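Local coordinates for protein amidase, hydantoinase/carbamoylase family (Burkholderia ambifaria, PDB 5TP4) that probably hydrolyses N-carbamoyl-L-amino acids to the free amino acids, as a zinc-dependent amidase of the peptidase M20 family, at residues B[338-341]-B[342-346]; B[370-374]-B[375-379]. All blocks are in the same frame, centred on the assembly; numbering follows the deposited sequence.

In the fold
The two contacts follow each other along the chain, interaction 1 first, and their centres lie about 10 Å apart. Interaction 1 is the start of helix 340-353. Interaction 2 is the turn from helix 367-372 into strand 377-382, a member of the large mixed sheet. They meet directly: D339 N lies 3.0 Å from T377 O, a probable hydrogen bond, and the ring of F338 packs on A372, with CD1 3.6 Å from A372 CB. Helix 340-353 also rests on the strand, through C342 on A378. Strand 377-382 runs parallel to strand 193-199, which carries the zinc ligand H198. The side chain of F338 is about 9 Å from that of H198, and that of L371 about 10 Å from that of H92.

Interaction 1: residues B[338-341]-B[342-346]; sequences FDRG and CVELV
D339 N-caps helix 340-353, and its carboxylate binds an amide of the first turn. OD2 accepts from C342 N at 2.8 Å. The N-H comes to the anti side of this oxygen, 21° out of the carboxylate plane. The side chain gets there because CG stands anti to the backbone N (chi1 175°), which sends the carboxylate back over the opening turn. A negative charge here would also suit the positive end of the helix dipole. The amide of D339 itself probably bonds to the backbone of T377.

The carbonyls of the first turn are satisfied in order. D339 O takes V343 N at 2.9 Å. R340 O takes E344 N, also at 2.9 Å, and G341 O takes L345 N at 3.2 Å.

On the outer face, R340 and E344 lie side by side and point the same way. Their salt bridge is long, 3.5 Å from NH1 to OE1, and doubtful, since E344 is modelled in two positions and it holds for one. In that same position OE2 has a stronger partner in R348 NE, one turn on.

The buried side is mostly apolar. F338, just before the helix, packs on strand 377-382 and helix 367-372; C342 touches A378 and R415. V343 touches F338 by one branch, with CG2 3.7 Å from F338 CB.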
loop_
_atom_site.group_PDB
_atom_site.type_symbol
_atom_site.label_atom_id
_atom_site.label_comp_id
_atom_site.label_asym_id
_atom_site.label_seq_id
_atom_site.Cartn_x
_atom_site.Cartn_y
_atom_site.Cartn_z
ATOM N N PHE B 338 -18.044 5.752 -31.313
ATOM C CA PHE B 338 -19.148 5.028 -31.925
ATOM C C PHE B 338 -19.597 5.734 -33.205
ATOM O O PHE B 338 -19.159 6.836 -33.529
ATOM C CB PHE B 338 -20.298 4.885 -30.918
ATOM C CG PHE B 338 -20.003 3.951 -29.786
ATOM C CD1 PHE B 338 -18.957 3.036 -29.882
ATOM C CD2 PHE B 338 -20.770 3.984 -28.633
ATOM C CE1 PHE B 338 -18.669 2.172 -28.825
ATOM C CE2 PHE B 338 -20.517 3.113 -27.571
ATOM C CZ PHE B 338 -19.457 2.201 -27.661
ATOM N N ASP B 339 -20.452 5.062 -33.970
ATOM C CA ASP B 339 -20.820 5.559 -35.288
ATOM C C ASP B 339 -21.812 6.700 -35.146
ATOM O O ASP B 339 -22.865 6.521 -34.533
ATOM C CB ASP B 339 -21.442 4.428 -36.098
ATOM C CG ASP B 339 -21.953 4.897 -37.427
ATOM O OD1 ASP B 339 -21.095 5.139 -38.318
ATOM O OD2 ASP B 339 -23.187 5.029 -37.569
ATOM N N ARG B 340 -21.484 7.864 -35.735
ATOM C CA ARG B 340 -22.339 9.035 -35.574
ATOM C C ARG B 340 -23.779 8.743 -35.979
ATOM O O ARG B 340 -24.718 9.139 -35.280
ATOM C CB ARG B 340 -21.789 10.218 -36.374
ATOM C CG ARG B 340 -22.587 11.505 -36.103
ATOM C CD ARG B 340 -22.115 12.758 -36.878
ATOM N NE ARG B 340 -22.130 12.599 -38.339
ATOM C CZ ARG B 340 -23.209 12.356 -39.081
ATOM N NH1 ARG B 340 -24.412 12.213 -38.535
ATOM N NH2 ARG B 340 -23.076 12.234 -40.389
ATOM N N GLY B 341 -23.975 8.029 -37.085
ATOM C CA GLY B 341 -25.329 7.753 -37.549
ATOM C C GLY B 341 -26.122 6.849 -36.624
ATOM O O GLY B 341 -27.314 7.086 -36.393
ATOM N N CYS B 342 -25.496 5.775 -36.114
ATOM C CA CYS B 342 -26.203 4.904 -35.168
ATOM C C CYS B 342 -26.462 5.625 -33.849
ATOM O O CYS B 342 -27.522 5.439 -33.228
ATOM C CB CYS B 342 -25.421 3.606 -34.923
ATOM S SG CYS B 342 -25.411 2.536 -36.397
ATOM N N VAL B 343 -25.511 6.461 -33.405
ATOM C CA VAL B 343 -25.718 7.229 -32.178
ATOM C C VAL B 343 -26.884 8.185 -32.356
ATOM O O VAL B 343 -27.718 8.353 -31.449
ATOM C CB VAL B 343 -24.428 7.970 -31.775
ATOM C CG1 VAL B 343 -24.665 8.831 -30.545
ATOM C CG2 VAL B 343 -23.330 6.960 -31.463
ATOM N N GLU B 344 -26.993 8.782 -33.551
ATOM C CA GLU B 344 -28.088 9.711 -33.824
ATOM C C GLU B 344 -29.440 9.007 -33.783
ATOM O O GLU B 344 -30.443 9.618 -33.411
ATOM C CB GLU B 344 -27.863 10.398 -35.177
ATOM C CG GLU B 344 -28.988 11.317 -35.629
ATOM C CD GLU B 344 -28.718 11.913 -37.012
ATOM O OE1 GLU B 344 -27.606 12.437 -37.185
ATOM O OE2 GLU B 344 -29.580 11.824 -37.922
ATOM N N LEU B 345 -29.495 7.718 -34.158
ATOM C CA LEU B 345 -30.773 7.011 -34.059
ATOM C C LEU B 345 -31.192 6.856 -32.601
ATOM O O LEU B 345 -32.383 6.935 -32.267
ATOM C CB LEU B 345 -30.674 5.629 -34.708
ATOM C CG LEU B 345 -30.418 5.643 -36.223
ATOM C CD1 LEU B 345 -30.303 4.216 -36.751
ATOM C CD2 LEU B 345 -31.530 6.397 -36.978
ATOM N N VAL B 346 -30.221 6.568 -31.724
ATOM C CA VAL B 346 -30.502 6.472 -30.296
ATOM C C VAL B 346 -31.058 7.789 -29.782
ATOM O O VAL B 346 -32.074 7.823 -29.067
ATOM C CB VAL B 346 -29.231 6.056 -29.535
ATOM C CG1 VAL B 346 -29.456 6.112 -28.013
ATOM C CG2 VAL B 346 -28.837 4.646 -29.933
#

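Interaction 2: residues B[370-374]-B[375-379]; sequences LLARR and VPTAM
L371 O is gripped by two backbone amides. V375 N donates to it at 2.8 Å, with an N-H...O angle of 160°, and R374 N donates at 2.9 Å. The two donors are consecutive residues that follow the helix.

T377 makes the next bond. Its OG1 donates to V375 O at 2.9 Å, from above the carbonyl plane and not along a lone pair. The hydroxyl sits anti to its own carbonyl carbon (chi1 -69°), which turns it back toward the helix. A372 CA adds a weak C-H...O contact to V375 O.

This is a helix-to-strand turn of the M20 catalytic domain's alpha/beta fold: the chain passes from helix 367-372 into strand 377-382 of the central sheet. Backbone bonds from P376 and A378 to Y194 join this part of the chain to strand 193-199.

Two apolar contacts accompany these bonds. A372 CB lies against T377 CB at 3.8 Å. L371 and V375 run side by side, and L371 CD1 reaches V375 CG2 at 4.1 Å. L371 also packs on W134 and Y194. R373 extends away from the turn, and its NH2 is hydrogen-bonded to T336 OG1.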
loop_
_atom_site.group_PDB
_atom_site.type_symbol
_atom_site.label_atom_id
_atom_site.label_comp_id
_atom_site.label_asym_id
_atom_site.label_seq_id
_atom_site.Cartn_x
_atom_site.Cartn_y
_atom_site.Cartn_z
ATOM N N LEU B 370 -15.363 -3.478 -28.988
ATOM C CA LEU B 370 -14.726 -4.274 -30.033
ATOM C C LEU B 370 -15.494 -4.166 -31.342
ATOM O O LEU B 370 -14.887 -4.045 -32.412
ATOM C CB LEU B 370 -14.640 -5.741 -29.605
ATOM C CG LEU B 370 -13.545 -6.193 -28.627
ATOM C CD1 LEU B 370 -12.187 -6.220 -29.285
ATOM C CD2 LEU B 370 -13.519 -5.342 -27.312
ATOM N N LEU B 371 -16.825 -4.221 -31.278
ATOM C CA LEU B 371 -17.619 -4.165 -32.509
ATOM C C LEU B 371 -17.440 -2.831 -33.221
ATOM O O LEU B 371 -17.385 -2.784 -34.458
ATOM C CB LEU B 371 -19.103 -4.395 -32.221
ATOM C CG LEU B 371 -19.586 -5.855 -32.261
ATOM C CD1 LEU B 371 -19.599 -6.461 -33.682
ATOM C CD2 LEU B 371 -18.760 -6.782 -31.348
ATOM N N ALA B 372 -17.334 -1.736 -32.458
ATOM C CA ALA B 372 -17.285 -0.399 -33.051
ATOM C C ALA B 372 -16.078 -0.205 -33.941
ATOM O O ALA B 372 -16.098 0.671 -34.817
ATOM C CB ALA B 372 -17.264 0.672 -31.959
ATOM N N ARG B 373 -15.027 -0.992 -33.734
ATOM C CA ARG B 373 -13.845 -0.875 -34.565
ATOM C C ARG B 373 -14.024 -1.543 -35.918
ATOM O O ARG B 373 -13.184 -1.342 -36.798
ATOM C CB ARG B 373 -12.642 -1.446 -33.831
ATOM C CG ARG B 373 -12.331 -0.634 -32.574
ATOM C CD ARG B 373 -11.285 -1.319 -31.687
ATOM N NE ARG B 373 -11.102 -0.540 -30.465
ATOM C CZ ARG B 373 -10.721 -1.049 -29.299
ATOM N NH1 ARG B 373 -10.456 -2.354 -29.194
ATOM N NH2 ARG B 373 -10.609 -0.249 -28.238
ATOM N N ARG B 374 -15.115 -2.286 -36.108
ATOM C CA ARG B 374 -15.321 -3.028 -37.347
ATOM C C ARG B 374 -16.661 -2.698 -37.993
ATOM O O ARG B 374 -16.776 -2.790 -39.215
ATOM C CB ARG B 374 -15.228 -4.538 -37.085
ATOM C CG ARG B 374 -13.802 -5.087 -37.015
ATOM C CD ARG B 374 -13.153 -5.176 -38.405
ATOM N NE ARG B 374 -13.898 -6.049 -39.320
ATOM C CZ ARG B 374 -13.486 -7.247 -39.745
ATOM N NH1 ARG B 374 -12.317 -7.743 -39.355
ATOM N NH2 ARG B 374 -14.245 -7.949 -40.581
ATOM N N VAL B 375 -17.693 -2.383 -37.212
ATOM C CA VAL B 375 -19.015 -2.150 -37.796
ATOM C C VAL B 375 -19.671 -0.958 -37.111
ATOM O O VAL B 375 -19.322 -0.602 -35.976
ATOM C CB VAL B 375 -19.918 -3.391 -37.691
ATOM C CG1 VAL B 375 -19.168 -4.677 -38.089
ATOM C CG2 VAL B 375 -20.442 -3.516 -36.333
ATOM N N PRO B 376 -20.609 -0.294 -37.800
ATOM C CA PRO B 376 -21.318 0.834 -37.173
ATOM C C PRO B 376 -22.036 0.408 -35.901
ATOM O O PRO B 376 -22.835 -0.533 -35.903
ATOM C CB PRO B 376 -22.303 1.281 -38.258
ATOM C CG PRO B 376 -21.683 0.844 -39.518
ATOM C CD PRO B 376 -21.002 -0.458 -39.217
ATOM N N THR B 377 -21.752 1.125 -34.813
ATOM C CA THR B 377 -22.133 0.714 -33.468
ATOM C C THR B 377 -22.701 1.874 -32.669
ATOM O O THR B 377 -22.263 3.023 -32.819
ATOM C CB THR B 377 -20.905 0.118 -32.730
ATOM O OG1 THR B 377 -20.549 -1.135 -33.348
ATOM C CG2 THR B 377 -21.176 -0.124 -31.238
ATOM N N ALA B 378 -23.682 1.570 -31.809
ATOM C CA ALA B 378 -24.157 2.557 -30.844
ATOM C C ALA B 378 -24.562 1.815 -29.589
ATOM O O ALA B 378 -24.784 0.595 -29.603
ATOM C CB ALA B 378 -25.353 3.390 -31.353
ATOM N N MET B 379 -24.653 2.561 -28.487
ATOM C CA MET B 379 -25.133 1.962 -27.242
ATOM C C MET B 379 -26.221 2.814 -26.607
ATOM O O MET B 379 -26.273 4.045 -26.777
ATOM C CB MET B 379 -24.016 1.777 -26.208
ATOM C CG MET B 379 -22.996 0.667 -26.543
ATOM S SD MET B 379 -21.813 0.466 -25.161
ATOM C CE MET B 379 -22.847 -0.337 -23.953
#